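Side-chain contacts in methanol--corrinoid protein co-methyltransferase (Methanosarcina barkeri, PDB 2I2X), which transfers the methyl group of methanol to the cob(I)amide of its partner corrinoid protein MtaC, a zinc-dependent step of methanogenesis from methanol: residues A[198-201]-A[202-205]; A[141-144]-A[145-148]. One frame throughout, in Å; residues are numbered along the deposited sequence.

Contact 1 of 2, residues A[198-201]-A[202-205]; sequences LIWT and DISK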
ATOM      1  N   LEU A 198      13.562  30.777  15.955  1.00 12.81           N
ATOM      2  CA  LEU A 198      13.897  31.702  14.874  1.00 13.41           C
ATOM      3  C   LEU A 198      12.900  31.510  13.749  1.00 13.60           C
ATOM      4  O   LEU A 198      12.111  32.403  13.414  1.00 14.74           O
ATOM      5  CB  LEU A 198      15.297  31.398  14.328  1.00 13.72           C
ATOM      6  CG  LEU A 198      16.242  32.411  13.642  1.00 14.68           C
ATOM      7  CD1 LEU A 198      16.944  31.744  12.466  1.00 13.62           C
ATOM      8  CD2 LEU A 198      15.600  33.722  13.193  1.00 13.99           C
ATOM      9  N   ILE A 199      12.914  30.315  13.179  1.00 12.95           N
ATOM     10  CA  ILE A 199      12.137  30.049  11.972  1.00 12.02           C
ATOM     11  C   ILE A 199      10.618  30.159  12.158  1.00 11.59           C
ATOM     12  O   ILE A 199       9.926  30.720  11.299  1.00 10.87           O
ATOM     13  CB  ILE A 199      12.552  28.713  11.352  1.00 12.06           C
ATOM     14  CG1 ILE A 199      12.257  27.562  12.317  1.00 11.60           C
ATOM     15  CG2 ILE A 199      14.045  28.758  11.013  1.00 10.60           C
ATOM     16  CD1 ILE A 199      12.518  26.217  11.731  1.00 15.25           C
ATOM     17  N   TRP A 200      10.103  29.673  13.286  1.00 11.27           N
ATOM     18  CA  TRP A 200       8.650  29.683  13.475  1.00 11.53           C
ATOM     19  C   TRP A 200       8.050  31.070  13.741  1.00 12.20           C
ATOM     20  O   TRP A 200       6.883  31.312  13.453  1.00 12.64           O
ATOM     21  CB  TRP A 200       8.190  28.588  14.454  1.00 11.38           C
ATOM     22  CG  TRP A 200       8.233  27.241  13.721  1.00 10.87           C
ATOM     23  CD1 TRP A 200       9.214  26.272  13.812  1.00  9.74           C
ATOM     24  CD2 TRP A 200       7.307  26.784  12.721  1.00  7.20           C
ATOM     25  NE1 TRP A 200       8.937  25.244  12.939  1.00 10.54           N
ATOM     26  CE2 TRP A 200       7.776  25.531  12.260  1.00  8.38           C
ATOM     27  CE3 TRP A 200       6.116  27.301  12.193  1.00  6.76           C
ATOM     28  CZ2 TRP A 200       7.089  24.783  11.292  1.00  7.43           C
ATOM     29  CZ3 TRP A 200       5.419  26.547  11.224  1.00  6.75           C
ATOM     30  CH2 TRP A 200       5.914  25.307  10.789  1.00  6.80           C
ATOM     31  N   THR A 201       8.870  31.991  14.252  1.00 12.26           N
ATOM     32  CA  THR A 201       8.462  33.361  14.404  1.00 10.99           C
ATOM     33  C   THR A 201       8.262  33.952  13.027  1.00 11.22           C
ATOM     34  O   THR A 201       7.244  34.572  12.746  1.00 11.96           O
ATOM     35  CB  THR A 201       9.536  34.130  15.171  1.00 11.57           C
ATOM     36  OG1 THR A 201       9.629  33.569  16.494  1.00 11.67           O
ATOM     37  CG2 THR A 201       9.211  35.653  15.231  1.00  7.68           C
ATOM     38  N   ASP A 202       9.228  33.754  12.153  1.00 11.05           N
ATOM     39  CA  ASP A 202       9.089  34.228  10.806  1.00 11.42           C
ATOM     40  C   ASP A 202       7.982  33.508  10.035  1.00 12.21           C
ATOM     41  O   ASP A 202       7.212  34.180   9.324  1.00 12.53           O
ATOM     42  CB  ASP A 202      10.405  34.091  10.079  1.00 11.95           C
ATOM     43  CG  ASP A 202      11.457  35.039  10.595  1.00 13.03           C
ATOM     44  OD1 ASP A 202      11.108  36.107  11.177  1.00 16.92           O
ATOM     45  OD2 ASP A 202      12.645  34.703  10.422  1.00 13.03           O
ATOM     46  N   ILE A 203       7.884  32.171  10.175  1.00 12.22           N
ATOM     47  CA  ILE A 203       6.854  31.404   9.430  1.00 11.88           C
ATOM     48  C   ILE A 203       5.449  31.891   9.773  1.00 12.31           C
ATOM     49  O   ILE A 203       4.657  32.154   8.883  1.00 11.47           O
ATOM     50  CB  ILE A 203       6.968  29.874   9.576  1.00 10.83           C
ATOM     51  CG1 ILE A 203       8.222  29.379   8.852  1.00 10.76           C
ATOM     52  CG2 ILE A 203       5.751  29.219   8.960  1.00 10.09           C
ATOM     53  CD1 ILE A 203       8.878  28.123   9.436  1.00  6.26           C
ATOM     54  N   SER A 204       5.179  32.053  11.062  1.00 13.86           N
ATOM     55  CA  SER A 204       3.886  32.543  11.549  1.00 15.79           C
ATOM     56  C   SER A 204       3.528  33.955  11.051  1.00 16.59           C
ATOM     57  O   SER A 204       2.403  34.210  10.603  1.00 15.81           O
ATOM     58  CB  SER A 204       3.886  32.506  13.064  1.00 15.80           C
ATOM     59  OG  SER A 204       4.044  31.166  13.517  1.00 18.12           O
ATOM     60  N   LYS A 205       4.505  34.861  11.121  1.00 18.01           N
ATOM     61  CA  LYS A 205       4.387  36.197  10.530  1.00 19.06           C
ATOM     62  C   LYS A 205       3.871  36.105   9.064  1.00 18.85           C
ATOM     63  O   LYS A 205       2.933  36.820   8.651  1.00 18.59           O
ATOM     64  CB  LYS A 205       5.756  36.857  10.585  1.00 19.39           C
ATOM     65  CG  LYS A 205       5.733  38.292  10.928  1.00 23.17           C
ATOM     66  CD  LYS A 205       6.795  38.606  11.996  1.00 28.22           C
ATOM     67  CE  LYS A 205       8.176  38.952  11.396  1.00 31.95           C
ATOM     68  NZ  LYS A 205       9.106  39.459  12.472  1.00 33.11           N
TER
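The carbonyl oxygen of Trp-200 is gripped twice by Ser-204, one helical turn on. Ser-204 OG lies 2.8 Å from Trp-200 O and tilts little from the carbonyl plane. Ser-204 N binds the same oxygen at 3.0 Å, from well above that plane. The hydroxyl reaches back because OG stands beside its own backbone N (chi1 -62°). Ser-204 OG is also hydrogen-bonded to Ser-214 on strand 213-216. Ile-203 N to Ile-199 O, at 2.7 Å, continues the helical bonding.

The closest apolar contact is between Trp-200 and Ile-203. Ile-203 CD1 sits over one face of the indole, 3.9 Å from the centroid of the six-membered ring and 9° off its normal, a CH-pi contact. Ile-203 CG2 packs 3.5 Å from Trp-200 CZ3. Trp-200 NE1 bonds to Asp-217, which fixes the other end of the ring. A leucine in place of Trp-200 would probably leave Asp-217 without this N-H and Ile-203 CD1 without the aromatic face it covers. Trp-200 and Ile-203 also touch Val-163 on strand 160-163. The arrangement is typical of a TIM barrel, where the buried side of an outer helix, here 181-210, packs on the parallel strands.

Contact 2 of 2, residues A[141-144]-A[145-148]; sequences DKYS and VFLE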
ATOM      1  N   ASP A 141      22.796  32.984   3.532  1.00 27.91           N
ATOM      2  CA  ASP A 141      22.240  33.642   2.351  1.00 29.52           C
ATOM      3  C   ASP A 141      20.996  32.938   1.878  1.00 29.40           C
ATOM      4  O   ASP A 141      20.174  33.509   1.156  1.00 30.10           O
ATOM      5  CB  ASP A 141      23.239  33.596   1.186  1.00 30.12           C
ATOM      6  CG  ASP A 141      24.571  34.220   1.523  1.00 33.59           C
ATOM      7  OD1 ASP A 141      24.574  35.284   2.204  1.00 37.05           O
ATOM      8  OD2 ASP A 141      25.612  33.645   1.091  1.00 36.51           O
ATOM      9  N   LYS A 142      20.887  31.674   2.247  1.00 28.88           N
ATOM     10  CA  LYS A 142      19.777  30.877   1.807  1.00 28.69           C
ATOM     11  C   LYS A 142      18.509  31.170   2.670  1.00 27.05           C
ATOM     12  O   LYS A 142      17.380  30.881   2.255  1.00 27.29           O
ATOM     13  CB  LYS A 142      20.201  29.395   1.778  1.00 29.18           C
ATOM     14  CG  LYS A 142      19.872  28.632   0.476  1.00 32.39           C
ATOM     15  CD  LYS A 142      20.994  28.620  -0.568  1.00 36.83           C
ATOM     16  CE  LYS A 142      22.369  28.233   0.043  1.00 41.68           C
ATOM     17  NZ  LYS A 142      22.529  26.790   0.435  1.00 42.33           N
ATOM     18  N   TYR A 143      18.694  31.793   3.832  1.00 24.94           N
ATOM     19  CA  TYR A 143      17.571  32.063   4.749  1.00 23.04           C
ATOM     20  C   TYR A 143      16.410  32.790   4.077  1.00 22.68           C
ATOM     21  O   TYR A 143      15.242  32.421   4.283  1.00 22.91           O
ATOM     22  CB  TYR A 143      18.012  32.846   6.001  1.00 21.57           C
ATOM     23  CG  TYR A 143      16.986  32.809   7.115  1.00 19.57           C
ATOM     24  CD1 TYR A 143      16.909  31.719   7.974  1.00 17.59           C
ATOM     25  CD2 TYR A 143      16.074  33.858   7.302  1.00 16.48           C
ATOM     26  CE1 TYR A 143      15.946  31.663   8.989  1.00 16.11           C
ATOM     27  CE2 TYR A 143      15.101  33.806   8.313  1.00 14.13           C
ATOM     28  CZ  TYR A 143      15.049  32.707   9.160  1.00 13.93           C
ATOM     29  OH  TYR A 143      14.112  32.631  10.181  1.00 12.70           O
ATOM     30  N   SER A 144      16.724  33.814   3.285  1.00 21.62           N
ATOM     31  CA  SER A 144      15.680  34.654   2.699  1.00 20.62           C
ATOM     32  C   SER A 144      14.938  33.885   1.620  1.00 19.97           C
ATOM     33  O   SER A 144      13.738  34.103   1.403  1.00 19.67           O
ATOM     34  CB  SER A 144      16.255  35.946   2.120  1.00 20.50           C
ATOM     35  OG  SER A 144      17.186  35.685   1.088  1.00 19.92           O
ATOM     36  N   VAL A 145      15.662  32.991   0.954  1.00 19.01           N
ATOM     37  CA  VAL A 145      15.062  32.132  -0.056  1.00 19.32           C
ATOM     38  C   VAL A 145      14.057  31.193   0.643  1.00 18.95           C
ATOM     39  O   VAL A 145      12.923  31.049   0.208  1.00 18.06           O
ATOM     40  CB  VAL A 145      16.139  31.351  -0.846  1.00 19.38           C
ATOM     41  CG1 VAL A 145      15.511  30.450  -1.911  1.00 20.51           C
ATOM     42  CG2 VAL A 145      17.116  32.314  -1.515  1.00 19.56           C
ATOM     43  N   PHE A 146      14.500  30.616   1.762  1.00 18.98           N
ATOM     44  CA  PHE A 146      13.710  29.767   2.626  1.00 18.51           C
ATOM     45  C   PHE A 146      12.344  30.401   2.906  1.00 18.44           C
ATOM     46  O   PHE A 146      11.296  29.786   2.663  1.00 17.69           O
ATOM     47  CB  PHE A 146      14.504  29.536   3.910  1.00 18.49           C
ATOM     48  CG  PHE A 146      13.852  28.610   4.901  1.00 17.62           C
ATOM     49  CD1 PHE A 146      13.429  27.339   4.528  1.00 16.26           C
ATOM     50  CD2 PHE A 146      13.702  29.005   6.225  1.00 16.43           C
ATOM     51  CE1 PHE A 146      12.859  26.485   5.458  1.00 16.26           C
ATOM     52  CE2 PHE A 146      13.135  28.151   7.162  1.00 16.22           C
ATOM     53  CZ  PHE A 146      12.710  26.888   6.777  1.00 15.62           C
ATOM     54  N   LEU A 147      12.367  31.637   3.394  1.00 18.46           N
ATOM     55  CA  LEU A 147      11.144  32.410   3.666  1.00 18.10           C
ATOM     56  C   LEU A 147      10.290  32.659   2.429  1.00 18.26           C
ATOM     57  O   LEU A 147       9.058  32.594   2.513  1.00 18.59           O
ATOM     58  CB  LEU A 147      11.476  33.754   4.325  1.00 17.41           C
ATOM     59  CG  LEU A 147      12.121  33.738   5.714  1.00 17.92           C
ATOM     60  CD1 LEU A 147      12.117  35.170   6.308  1.00 17.66           C
ATOM     61  CD2 LEU A 147      11.466  32.717   6.685  1.00 14.40           C
ATOM     62  N   GLU A 148      10.939  32.971   1.303  1.00 18.45           N
ATOM     63  CA  GLU A 148      10.248  33.209   0.040  1.00 19.16           C
ATOM     64  C   GLU A 148       9.472  31.965  -0.371  1.00 18.77           C
ATOM     65  O   GLU A 148       8.399  32.068  -0.964  1.00 18.44           O
ATOM     66  CB  GLU A 148      11.233  33.528  -1.081  1.00 19.99           C
ATOM     67  CG  GLU A 148      11.824  34.906  -1.084  1.00 24.45           C
ATOM     68  CD  GLU A 148      12.846  35.115  -2.216  1.00 29.66           C
ATOM     69  OE1 GLU A 148      12.544  34.751  -3.383  1.00 32.07           O
ATOM     70  OE2 GLU A 148      13.942  35.661  -1.932  1.00 30.82           O
TER
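Tyr-143 and Leu-147, four residues apart on helix 143-155, make the main side-chain contact. The contact is apolar. Leu-147 CD1 lies 3.8 Å from Tyr-143 CE2, and Leu-147 CG is 4.0 Å from the same ring carbon. With CG anti to the backbone N (chi1 -164°) the phenol lies beside its own carbonyl carbon, where CE2 comes near Leu-147. The leucine branch approaches it obliquely. Phe-146 adds a looser contact on the other side of the phenol, with its CD2 4.4 Å from Tyr-143 CE1. The rest of the phenylalanine ring leads away from Tyr-143 and meets Phe-150 edge-to-face.

Across the contact the hydrogen bonds are backbone to backbone. Phe-146 N gives a nearly straight bond of 2.9 Å to Lys-142 O. Leu-147 N reaches Tyr-143 O at 3.1 Å, and Glu-148 N reaches Ser-144 O at 3.0 Å. Each closes one turn of helix.

Other contacts set side-chain carbons against carbonyl oxygens. Val-145 CB lies 3.4 Å from Lys-142 O. The Glu-148 chain runs back past Ser-144, with its CG 3.2 Å from Ser-144 O. On this outer flank Val-145 and Glu-148 also touch Pro-95 of helix 95-116.

The phenol hydroxyl takes no part in the leucine contact. Backbone bonds hold the turn. The Tyr-143 ring packs on its own helix and on Leu-198 and Ile-199 of helix 181-210, and its hydroxyl finds a probable hydrogen-bond partner, Asp-202, on that second helix.

In the fold
Contact 1 and contact 2 lie on neighbouring helices, 181-210 and 143-155, with centres about 12 Å apart. They meet directly. The probable hydrogen bond between them, Tyr-143 OH to Asp-202 OD2, measures 2.5 Å. Packing beside it adds Leu-198 CD2, 3.5 Å from Tyr-143 OH, and Leu-147 CD2, 3.8 Å from Asp-202 CB. Helix 143-155 joins strands 119-126 and 160-163 in a beta-alpha-beta unit. The side chains of Trp-200 and Phe-146 are about 8 and 9 Å from that of the zinc ligand Glu-164. That of Trp-200 is about 12 Å from a bound zinc ion. That of Phe-146 is about 13 Å from a bound potassium ion and about 9 Å from a bound corrinoid.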